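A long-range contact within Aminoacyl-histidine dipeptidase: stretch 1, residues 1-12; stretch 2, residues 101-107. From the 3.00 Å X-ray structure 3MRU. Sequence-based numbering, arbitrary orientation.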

# COMPACT_ATOMS: atom_id res chain seq x y z
N MET A 1 -1.87 29.26 17.84
CA MET A 1 -1.54 30.59 17.35
C MET A 1 -2.51 31.58 17.94
O MET A 1 -2.15 32.43 18.74
N SER A 2 -3.75 31.46 17.52
CA SER A 2 -4.82 32.33 18.00
C SER A 2 -5.45 31.75 19.26
O SER A 2 -5.62 32.45 20.26
N GLU A 3 -5.78 30.45 19.22
CA GLU A 3 -6.35 29.75 20.37
C GLU A 3 -5.22 29.25 21.26
O GLU A 3 -4.95 28.05 21.33
N PHE A 4 -4.58 30.19 21.94
CA PHE A 4 -3.36 29.91 22.68
C PHE A 4 -3.62 29.20 24.01
O PHE A 4 -2.75 28.48 24.52
N HIS A 5 -4.80 29.40 24.57
CA HIS A 5 -5.11 28.82 25.85
C HIS A 5 -5.93 27.51 25.79
O HIS A 5 -6.32 26.98 26.83
N SER A 6 -6.17 26.99 24.58
CA SER A 6 -7.04 25.82 24.38
C SER A 6 -6.39 24.47 24.71
O SER A 6 -5.33 24.14 24.18
N GLU A 7 -7.04 23.67 25.56
CA GLU A 7 -6.49 22.37 25.96
C GLU A 7 -6.96 21.24 25.07
O GLU A 7 -8.16 21.05 24.87
N ILE A 8 -5.98 20.48 24.56
CA ILE A 8 -6.26 19.27 23.81
C ILE A 8 -7.14 18.32 24.63
O ILE A 8 -8.03 17.70 24.07
N SER A 9 -6.93 18.22 25.94
CA SER A 9 -7.72 17.25 26.74
C SER A 9 -9.16 17.69 27.02
O SER A 9 -9.86 17.03 27.80
N THR A 10 -9.59 18.79 26.41
CA THR A 10 -10.95 19.28 26.63
C THR A 10 -11.78 19.39 25.33
O THR A 10 -12.90 19.92 25.33
N LEU A 11 -11.21 18.88 24.24
CA LEU A 11 -11.90 18.69 22.98
C LEU A 11 -12.82 17.48 23.14
O LEU A 11 -12.52 16.57 23.92
N SER A 12 -13.95 17.48 22.44
CA SER A 12 -14.84 16.34 22.54
C SER A 12 -14.60 15.30 21.44
O SER A 12 -14.37 15.67 20.29
N GLN A 101 4.39 17.60 20.99
CA GLN A 101 3.69 18.75 21.53
C GLN A 101 2.50 19.04 20.63
O GLN A 101 2.62 19.84 19.71
N PRO A 102 1.34 18.40 20.88
CA PRO A 102 0.21 18.70 20.00
C PRO A 102 -0.31 20.09 20.32
O PRO A 102 -0.21 20.54 21.47
N TYR A 103 -0.83 20.79 19.32
CA TYR A 103 -1.49 22.07 19.55
C TYR A 103 -2.71 22.22 18.64
O TYR A 103 -2.88 21.46 17.69
N ILE A 104 -3.56 23.20 18.96
CA ILE A 104 -4.78 23.42 18.20
C ILE A 104 -4.67 24.65 17.31
O ILE A 104 -4.44 25.75 17.81
N ASP A 105 -4.85 24.47 16.00
CA ASP A 105 -4.86 25.59 15.07
C ASP A 105 -6.06 25.46 14.16
O ASP A 105 -5.97 24.77 13.13
N GLY A 106 -7.17 26.10 14.54
CA GLY A 106 -8.40 26.14 13.74
C GLY A 106 -9.28 24.90 13.78
O GLY A 106 -9.81 24.56 14.82
N GLU A 107 -9.43 24.24 12.65
CA GLU A 107 -10.27 23.05 12.55
C GLU A 107 -9.41 21.79 12.72
O GLU A 107 -9.88 20.66 12.55

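Segments far apart in sequence often meet through a few aliphatic side chains, with polar groups left to the margin, and the contact between the N-terminal stretch of this dipeptidase and the strand segment around residue 104 is a compact example. No hydrogen bond crosses between the two stretches, so the association described here rests on shape and apolar packing.

Ile-104 is the centre. It is buried, its CA-to-CB bond points toward the first stretch, and of all the residues in the contact it has the largest area covered, 131 Å². With chi1 in the m well and chi2 in t, its CG1–CD1 arm is extended and reaches several residues of the first stretch. Ile-8, also buried and also pointing toward its partner, takes m for both chi1 and chi2. This places its CD1 3.1 Å from Ile-104 CG1, tight for two carbon atoms and best read with the 3.00 Å resolution in mind. The same methyl, Ile-8 CD1, lies 3.9 Å from Tyr-103 C, so it packs on the strand backbone as well as on a side chain. Farther back along the side chain, Ile-8 CG1 approaches Pro-102 CG at 4.2 Å, which extends the apolar patch along the second stretch.

The tip of Ile-104 also meets Ser-6 and Leu-11, which lie before and after Ile-8 in sequence. Leu-11, with chi1 m and chi2 t, points toward the strand and brings its CD1 to 3.7 Å from Ile-104 CD1. Ser-6, chi1 m, also points inward, and what it offers at closest approach is carbon: Ser-6 CB is 3.8 Å from Ile-104 CD1. Ile-8 opens a short 3-10 segment, residues 8–10, and Leu-11 follows it; both reach the CG1 and CD1 of Ile-104. The turn is tied by the backbone bond from Thr-10 N to Glu-7 O (3.1 Å) and by the side-chain bond from Thr-10 OG1 to that same Glu-7 O (2.8 Å); a weak bond joins Leu-11 N to Ile-8 O (3.4 Å).

Alternation along the strand completes the pattern. Pro-102 and Ile-104 point toward the first stretch, whereas Tyr-103, chi1 p, points away and contributes mainly through its backbone.

Outward from this apolar centre the contact becomes polar and looser. Glu-3 points toward the strand with chi1 m and chi2 p, a bent course that carries OE2 to 3.7 Å from Gly-106 N and 3.8 Å from Ile-104 O. These are proximities without hydrogen bonds. Nor does charge help here: Glu-3 OE2 lies 4.4 Å from Asp-105 OD1, a pairing of like charges. Asp-105, chi1 t, leaves its backbone sideways, but its end comes nearer, and OD1 sits 4.1 Å from Met-1 CB. Met-1 is exposed and poorly ordered, and its chi1 lies between wells, so its exact placement deserves little weight. The positive phi of Gly-106, 79°, is a conformation that favours glycine in its own right.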

# COMPACT_ATOMS: atom_id res chain seq x y z
CB MET A 1 -1.68 30.63 15.83
CG MET A 1 -0.60 31.39 15.10
SD MET A 1 -1.13 32.00 13.49
CE MET A 1 -0.76 30.64 12.39
CB SER A 2 -5.87 32.57 16.89
OG SER A 2 -5.33 32.40 15.57
CB GLU A 3 -7.22 28.58 19.92
CG GLU A 3 -8.36 28.96 18.98
CD GLU A 3 -7.95 29.03 17.50
OE1 GLU A 3 -8.82 29.38 16.67
OE2 GLU A 3 -6.77 28.73 17.17
CB PHE A 4 -2.58 31.21 22.89
CG PHE A 4 -1.37 31.03 23.73
CD1 PHE A 4 -1.38 31.42 25.08
CD2 PHE A 4 -0.22 30.45 23.21
CE1 PHE A 4 -0.26 31.25 25.89
CE2 PHE A 4 0.90 30.28 24.01
CZ PHE A 4 0.88 30.68 25.36
CB HIS A 5 -5.82 29.86 26.72
CG HIS A 5 -5.10 31.17 26.82
ND1 HIS A 5 -5.42 32.25 26.02
CD2 HIS A 5 -4.11 31.58 27.64
CE1 HIS A 5 -4.64 33.27 26.34
NE2 HIS A 5 -3.84 32.89 27.32
CB SER A 6 -7.58 25.81 22.95
OG SER A 6 -8.38 26.96 22.70
CB GLU A 7 -6.76 22.04 27.44
CG GLU A 7 -5.48 21.63 28.20
CD GLU A 7 -4.93 20.26 27.77
OE1 GLU A 7 -5.69 19.29 27.93
OE2 GLU A 7 -3.76 20.14 27.30
CB ILE A 8 -4.96 18.58 23.38
CG1 ILE A 8 -4.06 19.55 22.62
CG2 ILE A 8 -5.23 17.40 22.51
CD1 ILE A 8 -4.50 19.98 21.21
CB SER A 9 -7.06 16.91 28.08
OG SER A 9 -5.67 16.75 27.96
CB THR A 10 -10.95 20.60 27.42
OG1 THR A 10 -10.21 21.60 26.68
CG2 THR A 10 -10.33 20.37 28.79
CB LEU A 11 -10.89 18.43 21.87
CG LEU A 11 -10.03 19.64 21.49
CD1 LEU A 11 -8.84 19.27 20.65
CD2 LEU A 11 -10.86 20.68 20.79
CB SER A 12 -16.29 16.79 22.58
OG SER A 12 -16.69 17.26 21.32
CB GLN A 101 4.60 19.97 21.59
CG GLN A 101 5.87 19.84 22.42
CD GLN A 101 6.88 20.90 22.01
OE1 GLN A 101 6.70 22.10 22.30
NE2 GLN A 101 7.94 20.48 21.31
CB PRO A 102 -0.82 17.65 20.41
CG PRO A 102 -0.53 17.37 21.86
CD PRO A 102 0.96 17.46 21.97
CB TYR A 103 -0.50 23.23 19.40
CG TYR A 103 -0.09 23.57 17.98
CD1 TYR A 103 -0.65 24.67 17.32
CD2 TYR A 103 0.90 22.83 17.32
CE1 TYR A 103 -0.28 25.00 16.03
CE2 TYR A 103 1.28 23.15 16.03
CZ TYR A 103 0.69 24.24 15.39
OH TYR A 103 1.07 24.56 14.09
CB ILE A 104 -5.99 23.58 19.14
CG1 ILE A 104 -6.18 22.32 19.98
CG2 ILE A 104 -7.26 23.92 18.32
CD1 ILE A 104 -7.13 22.47 21.17
CB ASP A 105 -3.57 25.60 14.24
CG ASP A 105 -3.37 26.92 13.45
OD1 ASP A 105 -4.01 27.95 13.78
OD2 ASP A 105 -2.52 26.92 12.51
CB GLU A 107 -11.02 23.09 11.21
CG GLU A 107 -10.66 24.34 10.33
CD GLU A 107 -11.21 24.27 8.89
OE1 GLU A 107 -10.54 24.84 7.97
OE2 GLU A 107 -12.30 23.65 8.70